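Local coordinates for protein pectinesterase A (Erwinia chrysanthemi, PDB 2NTP) that hydrolyses the methyl esters of pectin, probably the first step in the maceration and soft-rotting of plant tissue, at residues K19-I25 and Y44-I50; V66-A70 and S89-I93; V147-G151 and F165-S171. All coordinates share one frame; numbering follows the deposited sequence.

Overall arrangement
Pectinesterase A is a right-handed parallel beta-helix, and the three contacts follow one another along the chain without nesting or crossing. Contact 1 closes first: helix 21-26, near the N terminus, is joined to the chain at 44-50. Contact 2 comes next, after strand 55-59, and packs strand 65-69 against 89-93. The two touch, because strands 42-45 and 65-69 are neighbours in one parallel sheet and strands 48-50 and 91-93 in another. Contact 3 lies further along, its centre about 13 Å from that of contact 2. It closes the coil that runs through strand 156-158 into strand 162-166, pairing strands 147-150 and 169-172 in the same sheet that holds 42-45 and 65-69.

Contact 1. Residues K19-I25 and Y44-I50; sequences KTIADAI and YNERLTI
The side chain of Glu46 leaves with CG beside its own backbone N (chi1 -60°) and then runs extended (chi2 -174°), which carries its carboxylate to the first turn of helix 21-26. There OE2 accepts from Ile21 N at 2.8 Å, and OE1 accepts from Ala22 N, also at 2.8 Å. Both bonds are fairly straight and both use the syn lone pairs. One carboxylate thus takes two neighbouring backbone N-H groups at the N-terminal end of the helix. The positive end of the helix dipole would probably favour the negative charge. Thr20 is the N-cap: its OG1 accepts from Asp23 N at 3.1 Å.

Apolar groups pack beyond the carboxylate. Ile21 crosses Tyr44 at about a right angle, with CD1 3.6 Å from Tyr44 CB. Its other branch, CG2, meets Leu48 CD1 at 3.8 Å. The second methyl of Leu48, CD2, lies by Ala22 CB at 3.8 Å. One turn later Ile25 CD1 meets Ile50 CD1 at 3.5 Å, methyl to methyl. Lys19 O lies in the plane of the Tyr44 ring, at its edge.

Helix 21-26 covers the N-terminal end of the parallel beta-helix. Ile21 also reaches Val8, Ile39 and Ile67, and Ile25 rests on Ile37. Strands 42-45 and 48-50 are outermost in their sheets, next to strands 65-69 and 91-93.

Contact 2. Residues V66-A70 and S89-I93; sequences VIAAA and STITI
Two strands from different sheets of the parallel beta-helix meet here through their inward side chains. Strands 65-69 and 91-93 lie in adjoining sheets and converge at a corner of the coil, where the segments meet at Ala69 and Thr90; their side chains pack inside the angle. Ile67 and Ile91 cross at about a right angle. Ile91 has CG1 beside its backbone N (chi1 -65°) and an extended end (chi2 -177°), which brings CD1 against both branches of Ile67. This methyl is 3.7 Å from Ile67 CD1 and 3.9 Å from Ile67 CG2. Leu48 touches both isoleucines, and Ile105 also packs on Ile91.

Nearer the end of strand 65-69, Thr90 turns its side chain to the backbone of Ala68 and Ala69. Its methyl CG2 lies 3.8 Å from Ala69 N and 4.1 Å from Ala68 C. Thr90 OG1 comes to 3.4 Å from Ala69 O, but it is hydrogen-bonded to Arg106 O on strand 103-107. Just before Thr90, Ser89 OG donates to Ile91 O at 2.7 Å, approaching from above the carbonyl plane. This bond spans the bend where the chain enters strand 91-93.

The contact between the segments is therefore mainly van der Waals packing of buried groups. The buried hydroxyls are satisfied by backbone carbonyls: that of Thr90 by a neighbouring strand, that of Ser89 within its own segment.

Contact 3. Residues V147-G151 and F165-S171; sequences VSLVG and FSDCRIS
Strands 147-150 and 169-171 run parallel, 3° apart in direction and 4.6 Å apart at their axes, as neighbouring strands of a parallel beta-helix. Strand 147-150 holds both the backbone N-H and the C=O of Arg169: its N donates to Val147 O at 2.9 Å, and its O accepts from Leu149 N at 2.7 Å. Ser171 N then donates to Leu149 O at 3.0 Å. The pairing puts Ser148 beside Arg169 on one face and Leu149 beside Ile170 on the other.

On the latter face Leu149 and Ile170 lie side by side and point the same way. Leu149 CD1 is 4.0 Å from Ile170 CG1 and also 4.0 Å from Phe165 CE2. Phe165 itself stacks with Phe144 and Phe185, which belong to the flanking strands of its sheet. Leu156 also packs against Leu149, Ile170 and Phe165. Cys168, in the turn between strands 162-166 and 169-172, forms a disulfide with Cys188 and so ties this coil to the next. Strand 147-150 leads, through Gly151, to Gln153, the transition state stabilizer, and Asp154, the proton donor, close by in the sequence.

On the Ser148 face the Arg169 chain leaves with CG opposite its backbone N (chi1 -171°) and stays extended to NE. This carries the guanidinium past Ser148. A single water joins the two strands there: it accepts from Arg169 NH1 at 2.8 Å, donates to Leu149 O, and lies 2.7 Å from Ser148 OG.

Contact 1. Residues K19-I25 and Y44-I50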
# COMPACT_ATOMS: atom_id res chain seq x y z
N LYS A 19 13.51 -23.62 -5.58
CA LYS A 19 12.46 -23.50 -6.60
C LYS A 19 11.42 -22.44 -6.23
O LYS A 19 10.88 -21.77 -7.11
CB LYS A 19 11.79 -24.85 -6.84
CG LYS A 19 12.67 -25.87 -7.55
CD LYS A 19 11.91 -27.16 -7.85
CE LYS A 19 10.93 -27.00 -9.01
NZ LYS A 19 10.24 -28.29 -9.34
N THR A 20 11.14 -22.32 -4.94
CA THR A 20 10.16 -21.34 -4.45
C THR A 20 10.76 -20.40 -3.41
O THR A 20 11.68 -20.76 -2.68
CB THR A 20 8.90 -22.01 -3.82
OG1 THR A 20 9.20 -22.49 -2.51
CG2 THR A 20 8.37 -23.15 -4.70
N ILE A 21 10.22 -19.18 -3.35
CA ILE A 21 10.66 -18.17 -2.38
C ILE A 21 10.32 -18.60 -0.95
O ILE A 21 11.12 -18.41 -0.04
CB ILE A 21 10.04 -16.77 -2.69
CG1 ILE A 21 10.36 -16.36 -4.13
CG2 ILE A 21 10.56 -15.72 -1.71
CD1 ILE A 21 9.45 -15.24 -4.66
N ALA A 22 9.13 -19.18 -0.77
CA ALA A 22 8.71 -19.70 0.53
C ALA A 22 9.71 -20.71 1.11
O ALA A 22 10.00 -20.67 2.31
CB ALA A 22 7.33 -20.33 0.43
N ASP A 23 10.22 -21.60 0.26
CA ASP A 23 11.22 -22.59 0.68
C ASP A 23 12.54 -21.93 1.10
O ASP A 23 13.12 -22.32 2.11
CB ASP A 23 11.46 -23.63 -0.41
CG ASP A 23 10.28 -24.58 -0.60
OD1 ASP A 23 9.41 -24.65 0.29
OD2 ASP A 23 10.24 -25.27 -1.64
N ALA A 24 12.98 -20.94 0.33
CA ALA A 24 14.21 -20.20 0.64
C ALA A 24 14.10 -19.45 1.97
O ALA A 24 15.03 -19.47 2.78
CB ALA A 24 14.57 -19.24 -0.49
N ILE A 25 12.95 -18.81 2.20
CA ILE A 25 12.69 -18.10 3.45
C ILE A 25 12.65 -19.05 4.65
O ILE A 25 13.23 -18.77 5.70
CB ILE A 25 11.38 -17.29 3.39
CG1 ILE A 25 11.49 -16.17 2.35
CG2 ILE A 25 11.03 -16.72 4.76
CD1 ILE A 25 10.18 -15.49 2.02
N TYR A 44 6.68 -15.80 -9.67
CA TYR A 44 6.51 -16.75 -8.58
C TYR A 44 5.11 -16.63 -8.01
O TYR A 44 4.77 -15.64 -7.35
CB TYR A 44 7.60 -16.53 -7.52
CG TYR A 44 8.99 -16.69 -8.09
CD1 TYR A 44 9.62 -15.63 -8.76
CD2 TYR A 44 9.67 -17.90 -7.99
CE1 TYR A 44 10.90 -15.78 -9.31
CE2 TYR A 44 10.94 -18.06 -8.54
CZ TYR A 44 11.55 -17.00 -9.19
OH TYR A 44 12.81 -17.17 -9.71
N ASN A 45 4.28 -17.64 -8.29
CA ASN A 45 2.90 -17.65 -7.83
C ASN A 45 2.83 -18.15 -6.39
O ASN A 45 2.58 -19.33 -6.12
CB ASN A 45 2.01 -18.48 -8.77
CG ASN A 45 0.55 -18.49 -8.35
OD1 ASN A 45 -0.16 -19.48 -8.60
ND2 ASN A 45 0.08 -17.41 -7.74
N GLU A 46 3.08 -17.23 -5.46
CA GLU A 46 3.22 -17.56 -4.05
C GLU A 46 2.59 -16.49 -3.18
O GLU A 46 2.53 -15.32 -3.56
CB GLU A 46 4.71 -17.67 -3.68
CG GLU A 46 5.47 -18.73 -4.45
CD GLU A 46 6.88 -18.89 -3.94
OE1 GLU A 46 7.05 -19.05 -2.71
OE2 GLU A 46 7.81 -18.87 -4.77
N ARG A 47 2.11 -16.92 -2.02
CA ARG A 47 1.71 -16.02 -0.96
C ARG A 47 2.66 -16.25 0.22
O ARG A 47 2.95 -17.40 0.59
CB ARG A 47 0.27 -16.28 -0.55
CG ARG A 47 -0.70 -16.21 -1.73
CD ARG A 47 -2.14 -16.30 -1.26
NE ARG A 47 -2.47 -15.16 -0.42
CZ ARG A 47 -3.44 -15.13 0.48
NH1 ARG A 47 -4.21 -16.20 0.69
NH2 ARG A 47 -3.64 -14.03 1.18
N LEU A 48 3.16 -15.15 0.78
CA LEU A 48 4.20 -15.21 1.80
C LEU A 48 3.82 -14.45 3.06
O LEU A 48 3.22 -13.38 3.00
CB LEU A 48 5.52 -14.65 1.25
CG LEU A 48 6.04 -15.21 -0.08
CD1 LEU A 48 7.15 -14.33 -0.63
CD2 LEU A 48 6.50 -16.65 0.07
N THR A 49 4.18 -15.01 4.21
CA THR A 49 4.07 -14.32 5.49
C THR A 49 5.44 -14.34 6.14
O THR A 49 6.01 -15.40 6.39
CB THR A 49 3.01 -14.96 6.42
OG1 THR A 49 1.74 -14.93 5.77
CG2 THR A 49 2.93 -14.21 7.75
N ILE A 50 5.98 -13.14 6.38
CA ILE A 50 7.33 -12.98 6.91
C ILE A 50 7.27 -12.78 8.41
O ILE A 50 6.74 -11.78 8.89
CB ILE A 50 8.06 -11.78 6.24
CG1 ILE A 50 8.09 -11.92 4.71
CG2 ILE A 50 9.44 -11.57 6.86
CD1 ILE A 50 8.53 -13.26 4.18

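Contact 2. Residues V66-A70 and S89-I93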
# COMPACT_ATOMS: atom_id res chain seq x y z
N VAL A 66 8.96 -11.23 -10.13
CA VAL A 66 7.58 -10.95 -9.72
C VAL A 66 7.07 -11.99 -8.73
O VAL A 66 7.22 -13.20 -8.94
CB VAL A 66 6.61 -10.90 -10.94
CG1 VAL A 66 5.20 -10.51 -10.51
CG2 VAL A 66 7.10 -9.92 -12.01
N ILE A 67 6.47 -11.50 -7.64
CA ILE A 67 5.77 -12.35 -6.68
C ILE A 67 4.29 -11.99 -6.79
O ILE A 67 3.92 -10.84 -6.58
CB ILE A 67 6.27 -12.11 -5.23
CG1 ILE A 67 7.81 -12.14 -5.19
CG2 ILE A 67 5.64 -13.12 -4.26
CD1 ILE A 67 8.43 -11.67 -3.87
N ALA A 68 3.47 -12.97 -7.13
CA ALA A 68 2.07 -12.69 -7.48
C ALA A 68 1.11 -13.79 -7.03
O ALA A 68 1.42 -14.98 -7.11
CB ALA A 68 1.95 -12.47 -8.98
N ALA A 69 -0.05 -13.36 -6.56
CA ALA A 69 -1.17 -14.27 -6.29
C ALA A 69 -2.48 -13.50 -6.40
O ALA A 69 -2.51 -12.28 -6.19
CB ALA A 69 -1.03 -14.90 -4.91
N ALA A 70 -3.55 -14.21 -6.74
CA ALA A 70 -4.87 -13.60 -6.87
C ALA A 70 -5.77 -13.96 -5.69
O ALA A 70 -6.19 -15.12 -5.55
CB ALA A 70 -5.52 -14.00 -8.19
N SER A 89 -3.79 -10.53 1.39
CA SER A 89 -2.49 -10.00 0.99
C SER A 89 -1.59 -11.05 0.34
O SER A 89 -1.49 -12.17 0.83
CB SER A 89 -1.77 -9.37 2.17
OG SER A 89 -0.67 -8.61 1.69
N THR A 90 -0.93 -10.66 -0.75
CA THR A 90 0.04 -11.55 -1.40
C THR A 90 1.25 -11.73 -0.48
O THR A 90 1.71 -12.85 -0.27
CB THR A 90 0.45 -11.03 -2.79
OG1 THR A 90 -0.71 -11.01 -3.64
CG2 THR A 90 1.52 -11.94 -3.43
N ILE A 91 1.75 -10.62 0.05
CA ILE A 91 2.87 -10.65 1.00
C ILE A 91 2.47 -9.93 2.28
O ILE A 91 1.96 -8.81 2.25
CB ILE A 91 4.16 -10.05 0.40
CG1 ILE A 91 4.65 -10.91 -0.77
CG2 ILE A 91 5.26 -9.90 1.47
CD1 ILE A 91 5.97 -10.44 -1.40
N THR A 92 2.69 -10.61 3.41
CA THR A 92 2.41 -10.05 4.73
C THR A 92 3.72 -9.94 5.50
O THR A 92 4.43 -10.94 5.67
CB THR A 92 1.41 -10.95 5.49
OG1 THR A 92 0.17 -11.03 4.76
CG2 THR A 92 1.14 -10.41 6.88
N ILE A 93 4.06 -8.73 5.95
CA ILE A 93 5.28 -8.52 6.74
C ILE A 93 4.92 -8.37 8.21
O ILE A 93 4.32 -7.37 8.61
CB ILE A 93 6.09 -7.26 6.27
CG1 ILE A 93 6.34 -7.28 4.76
CG2 ILE A 93 7.39 -7.14 7.07
CD1 ILE A 93 7.16 -8.47 4.25

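Contact 3. Residues V147-G151 and F165-S171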
# COMPACT_ATOMS: atom_id res chain seq x y z
N VAL A 147 10.83 -1.12 -5.87
CA VAL A 147 9.79 -2.14 -5.80
C VAL A 147 8.54 -1.62 -6.50
O VAL A 147 8.25 -0.43 -6.45
CB VAL A 147 9.48 -2.52 -4.33
CG1 VAL A 147 8.21 -3.36 -4.22
CG2 VAL A 147 10.66 -3.28 -3.71
N SER A 148 7.84 -2.52 -7.18
CA SER A 148 6.56 -2.20 -7.81
C SER A 148 5.46 -2.97 -7.11
O SER A 148 5.57 -4.18 -6.95
CB SER A 148 6.60 -2.58 -9.29
OG SER A 148 5.32 -2.41 -9.90
N LEU A 149 4.41 -2.26 -6.69
CA LEU A 149 3.26 -2.87 -6.03
C LEU A 149 2.03 -2.72 -6.92
O LEU A 149 1.67 -1.60 -7.30
CB LEU A 149 3.00 -2.22 -4.67
CG LEU A 149 4.16 -2.16 -3.68
CD1 LEU A 149 3.70 -1.50 -2.38
CD2 LEU A 149 4.74 -3.55 -3.41
N VAL A 150 1.40 -3.84 -7.25
CA VAL A 150 0.31 -3.86 -8.22
C VAL A 150 -1.01 -4.34 -7.62
O VAL A 150 -1.07 -5.40 -7.00
CB VAL A 150 0.66 -4.75 -9.44
CG1 VAL A 150 -0.52 -4.86 -10.38
CG2 VAL A 150 1.90 -4.20 -10.17
N GLY A 151 -2.05 -3.54 -7.81
CA GLY A 151 -3.40 -3.96 -7.44
C GLY A 151 -4.42 -2.95 -7.94
O GLY A 151 -4.10 -2.09 -8.77
N PHE A 165 9.41 3.58 1.42
CA PHE A 165 9.30 3.17 0.02
C PHE A 165 10.07 4.16 -0.83
O PHE A 165 9.82 5.36 -0.77
CB PHE A 165 7.84 3.12 -0.40
CG PHE A 165 7.02 2.12 0.37
CD1 PHE A 165 6.52 2.44 1.64
CD2 PHE A 165 6.75 0.86 -0.16
CE1 PHE A 165 5.77 1.52 2.36
CE2 PHE A 165 6.00 -0.07 0.55
CZ PHE A 165 5.51 0.26 1.82
N SER A 166 11.01 3.64 -1.61
CA SER A 166 11.95 4.49 -2.34
C SER A 166 12.08 4.00 -3.78
O SER A 166 12.22 2.79 -4.01
CB SER A 166 13.31 4.45 -1.65
OG SER A 166 14.32 5.10 -2.40
N ASP A 167 12.03 4.93 -4.73
CA ASP A 167 12.17 4.61 -6.16
C ASP A 167 11.17 3.54 -6.56
O ASP A 167 11.51 2.55 -7.23
CB ASP A 167 13.61 4.18 -6.50
CG ASP A 167 14.66 5.17 -6.04
OD1 ASP A 167 14.35 6.37 -5.84
OD2 ASP A 167 15.83 4.75 -5.87
N CYS A 168 9.92 3.75 -6.16
CA CYS A 168 8.92 2.71 -6.23
C CYS A 168 7.81 3.03 -7.22
O CYS A 168 7.66 4.17 -7.66
CB CYS A 168 8.37 2.44 -4.82
SG CYS A 168 7.06 3.53 -4.22
N ARG A 169 7.06 2.00 -7.61
CA ARG A 169 5.82 2.18 -8.36
C ARG A 169 4.71 1.54 -7.56
O ARG A 169 4.85 0.42 -7.08
CB ARG A 169 5.92 1.55 -9.75
CG ARG A 169 4.73 1.89 -10.69
CD ARG A 169 4.76 0.99 -11.93
NE ARG A 169 3.75 1.31 -12.94
CZ ARG A 169 2.55 0.74 -13.05
NH1 ARG A 169 2.15 -0.19 -12.17
NH2 ARG A 169 1.72 1.11 -14.02
N ILE A 170 3.61 2.27 -7.38
CA ILE A 170 2.42 1.72 -6.72
C ILE A 170 1.20 2.08 -7.54
O ILE A 170 0.98 3.26 -7.83
CB ILE A 170 2.26 2.23 -5.26
CG1 ILE A 170 3.53 1.97 -4.44
CG2 ILE A 170 1.03 1.59 -4.60
CD1 ILE A 170 3.56 2.61 -3.04
N SER A 171 0.42 1.08 -7.93
CA SER A 171 -0.77 1.29 -8.74
C SER A 171 -2.01 0.83 -8.01
O SER A 171 -1.95 -0.07 -7.16
CB SER A 171 -0.66 0.55 -10.08
OG SER A 171 -0.82 -0.84 -9.92
O HOH W 1 3.12 -0.78 -9.65